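Local coordinates for cellulosomal scaffoldin adaptor protein B (Acetivibrio cellulolyticus, PDB 3FNK) that serves as an adaptor scaffoldin of the cellulosome, its cohesin modules, such as the type II module here, binding dockerin modules, at residues 12-17 against 44-49. Numbering follows the deposited sequence.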
loop_
_atom_site.group_PDB
_atom_site.type_symbol
_atom_site.label_atom_id
_atom_site.label_comp_id
_atom_site.label_asym_id
_atom_site.label_seq_id
_atom_site.Cartn_x
_atom_site.Cartn_y
_atom_site.Cartn_z
ATOM N N ILE A 12 -7.279 -6.140 -2.106
ATOM C CA ILE A 12 -6.336 -5.202 -1.554
ATOM C C ILE A 12 -6.884 -3.814 -1.774
ATOM O O ILE A 12 -7.402 -3.490 -2.851
ATOM C CB ILE A 12 -4.889 -5.365 -2.166
ATOM C CG1 ILE A 12 -3.914 -4.373 -1.507
ATOM C CG2 ILE A 12 -4.910 -5.275 -3.686
ATOM C CD1 ILE A 12 -2.391 -4.616 -1.872
ATOM N N THR A 13 -6.771 -2.972 -0.760
ATOM C CA THR A 13 -7.234 -1.629 -0.961
ATOM C C THR A 13 -6.363 -0.596 -0.238
ATOM O O THR A 13 -5.415 -0.954 0.479
ATOM C CB THR A 13 -8.746 -1.515 -0.548
ATOM O OG1 THR A 13 -9.331 -0.380 -1.207
ATOM C CG2 THR A 13 -8.881 -1.386 0.926
ATOM N N MET A 14 -6.686 0.680 -0.463
ATOM C CA MET A 14 -6.200 1.799 0.376
ATOM C C MET A 14 -7.372 2.491 1.091
ATOM O O MET A 14 -8.334 2.877 0.420
ATOM C CB MET A 14 -5.465 2.803 -0.515
ATOM C CG MET A 14 -4.606 3.801 0.236
ATOM S SD MET A 14 -3.857 4.933 -0.937
ATOM C CE MET A 14 -2.882 3.791 -1.933
ATOM N N GLY A 15 -7.295 2.646 2.417
ATOM C CA GLY A 15 -8.240 3.497 3.172
ATOM C C GLY A 15 -7.595 4.786 3.714
ATOM O O GLY A 15 -6.391 4.788 4.035
ATOM N N TYR A 16 -8.372 5.873 3.781
ATOM C CA TYR A 16 -7.937 7.166 4.365
ATOM C C TYR A 16 -8.471 7.365 5.744
ATOM O O TYR A 16 -9.598 6.981 6.031
ATOM C CB TYR A 16 -8.406 8.345 3.538
ATOM C CG TYR A 16 -7.975 8.295 2.109
ATOM C CD1 TYR A 16 -6.653 8.021 1.777
ATOM C CD2 TYR A 16 -8.889 8.540 1.068
ATOM C CE1 TYR A 16 -6.249 7.962 0.460
ATOM C CE2 TYR A 16 -8.481 8.496 -0.276
ATOM C CZ TYR A 16 -7.160 8.206 -0.560
ATOM O OH TYR A 16 -6.702 8.150 -1.866
ATOM N N ASP A 17 -7.691 7.987 6.617
ATOM C CA ASP A 17 -8.254 8.345 7.898
ATOM C C ASP A 17 -9.204 9.543 7.759
ATOM O O ASP A 17 -10.024 9.759 8.627
ATOM C CB ASP A 17 -7.193 8.503 9.006
ATOM C CG ASP A 17 -6.286 9.711 8.822
ATOM O OD1 ASP A 17 -6.272 10.374 7.766
ATOM O OD2 ASP A 17 -5.550 9.992 9.784
ATOM N N VAL A 44 3.451 -2.833 -4.436
ATOM C CA VAL A 44 2.400 -1.959 -5.004
ATOM C C VAL A 44 2.958 -0.695 -5.592
ATOM O O VAL A 44 3.896 -0.135 -5.062
ATOM C CB VAL A 44 1.327 -1.557 -3.953
ATOM C CG1 VAL A 44 0.569 -2.776 -3.485
ATOM C CG2 VAL A 44 1.947 -0.816 -2.772
ATOM N N ASN A 45 2.338 -0.234 -6.670
ATOM C CA ASN A 45 2.744 0.978 -7.369
ATOM C C ASN A 45 1.578 1.985 -7.233
ATOM O O ASN A 45 0.423 1.672 -7.576
ATOM C CB ASN A 45 3.020 0.639 -8.826
ATOM C CG ASN A 45 3.797 1.716 -9.536
ATOM O OD1 ASN A 45 4.961 1.979 -9.212
ATOM N ND2 ASN A 45 3.166 2.346 -10.534
ATOM N N ILE A 46 1.876 3.151 -6.682
ATOM C CA ILE A 46 0.877 4.120 -6.284
ATOM C C ILE A 46 1.101 5.405 -7.084
ATOM O O ILE A 46 2.257 5.872 -7.231
ATOM C CB ILE A 46 0.948 4.352 -4.761
ATOM C CG1 ILE A 46 0.569 3.078 -4.029
ATOM C CG2 ILE A 46 0.029 5.488 -4.317
ATOM C CD1 ILE A 46 0.754 3.160 -2.553
ATOM N N LYS A 47 0.011 5.951 -7.634
ATOM C CA LYS A 47 0.069 7.173 -8.425
ATOM C C LYS A 47 -0.689 8.275 -7.708
ATOM O O LYS A 47 -1.800 8.056 -7.220
ATOM C CB LYS A 47 -0.506 6.917 -9.814
ATOM C CG LYS A 47 -0.320 8.081 -10.799
ATOM C CD LYS A 47 1.057 8.109 -11.447
ATOM C CE LYS A 47 1.334 9.476 -12.112
ATOM N NZ LYS A 47 1.149 10.624 -11.163
ATOM N N TYR A 48 -0.066 9.445 -7.589
ATOM C CA TYR A 48 -0.730 10.604 -6.976
ATOM C C TYR A 48 -0.308 11.884 -7.683
ATOM O O TYR A 48 0.622 11.866 -8.522
ATOM C CB TYR A 48 -0.416 10.695 -5.490
ATOM C CG TYR A 48 1.072 10.929 -5.200
ATOM C CD1 TYR A 48 1.547 12.202 -4.795
ATOM C CD2 TYR A 48 2.006 9.892 -5.343
ATOM C CE1 TYR A 48 2.917 12.421 -4.537
ATOM C CE2 TYR A 48 3.366 10.101 -5.089
ATOM C CZ TYR A 48 3.819 11.359 -4.681
ATOM O OH TYR A 48 5.168 11.540 -4.436
ATOM N N ASP A 49 -1.006 12.978 -7.370
ATOM C CA ASP A 49 -0.738 14.267 -8.008
ATOM C C ASP A 49 0.235 15.039 -7.129
ATOM O O ASP A 49 -0.174 15.593 -6.097
ATOM C CB ASP A 49 -2.025 15.086 -8.224
ATOM C CG ASP A 49 -1.822 16.275 -9.197
ATOM O OD1 ASP A 49 -0.668 16.745 -9.423
ATOM O OD2 ASP A 49 -2.846 16.736 -9.746
#
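Where M14 meets I46 and I12 meets V44 no flat group takes part; both contacts are apolar, methyl against methyl. F137 of strand 136-137 touches M14, V44 and I46, while the ring of Y16, on the same strand as M14, has CE1 4.1 Å from M14 SD. Across the contact the ends of the M14 and I46 side chains meet head on, M14 CE 3.7 Å from I46 CD1. M14 is extended through its first two torsions and then bends at the sulfur (chi3 -61°), which sets the methyl against the CD1 end of I46. The same CE lies 4.1 Å from I46 CG2, so both branches of the isoleucine take part. At the neighbouring pair, I12 holds CG1 anti to the backbone N (chi1 -178°) and stretches CD1 inward, obliquely across V44, to 3.8 Å from V44 CG1. I12 CA and V44 CA are 9.9 Å apart and M14 CA and I46 CA 10.0 Å; with no hydrogen bonds across, the two strands belong to facing sheets joined through side chains. The four residues are buried and form part of the hydrophobic interior of the jelly-roll β-sandwich of cohesins. Strand 11-16 lies between antiparallel strand 26-34 and parallel strand 165-167, with I33 and A29 touching I12 and M14; strand 39-47 pairs antiparallel with strands 95-102, 136-137 and 150-154 in the other sheet.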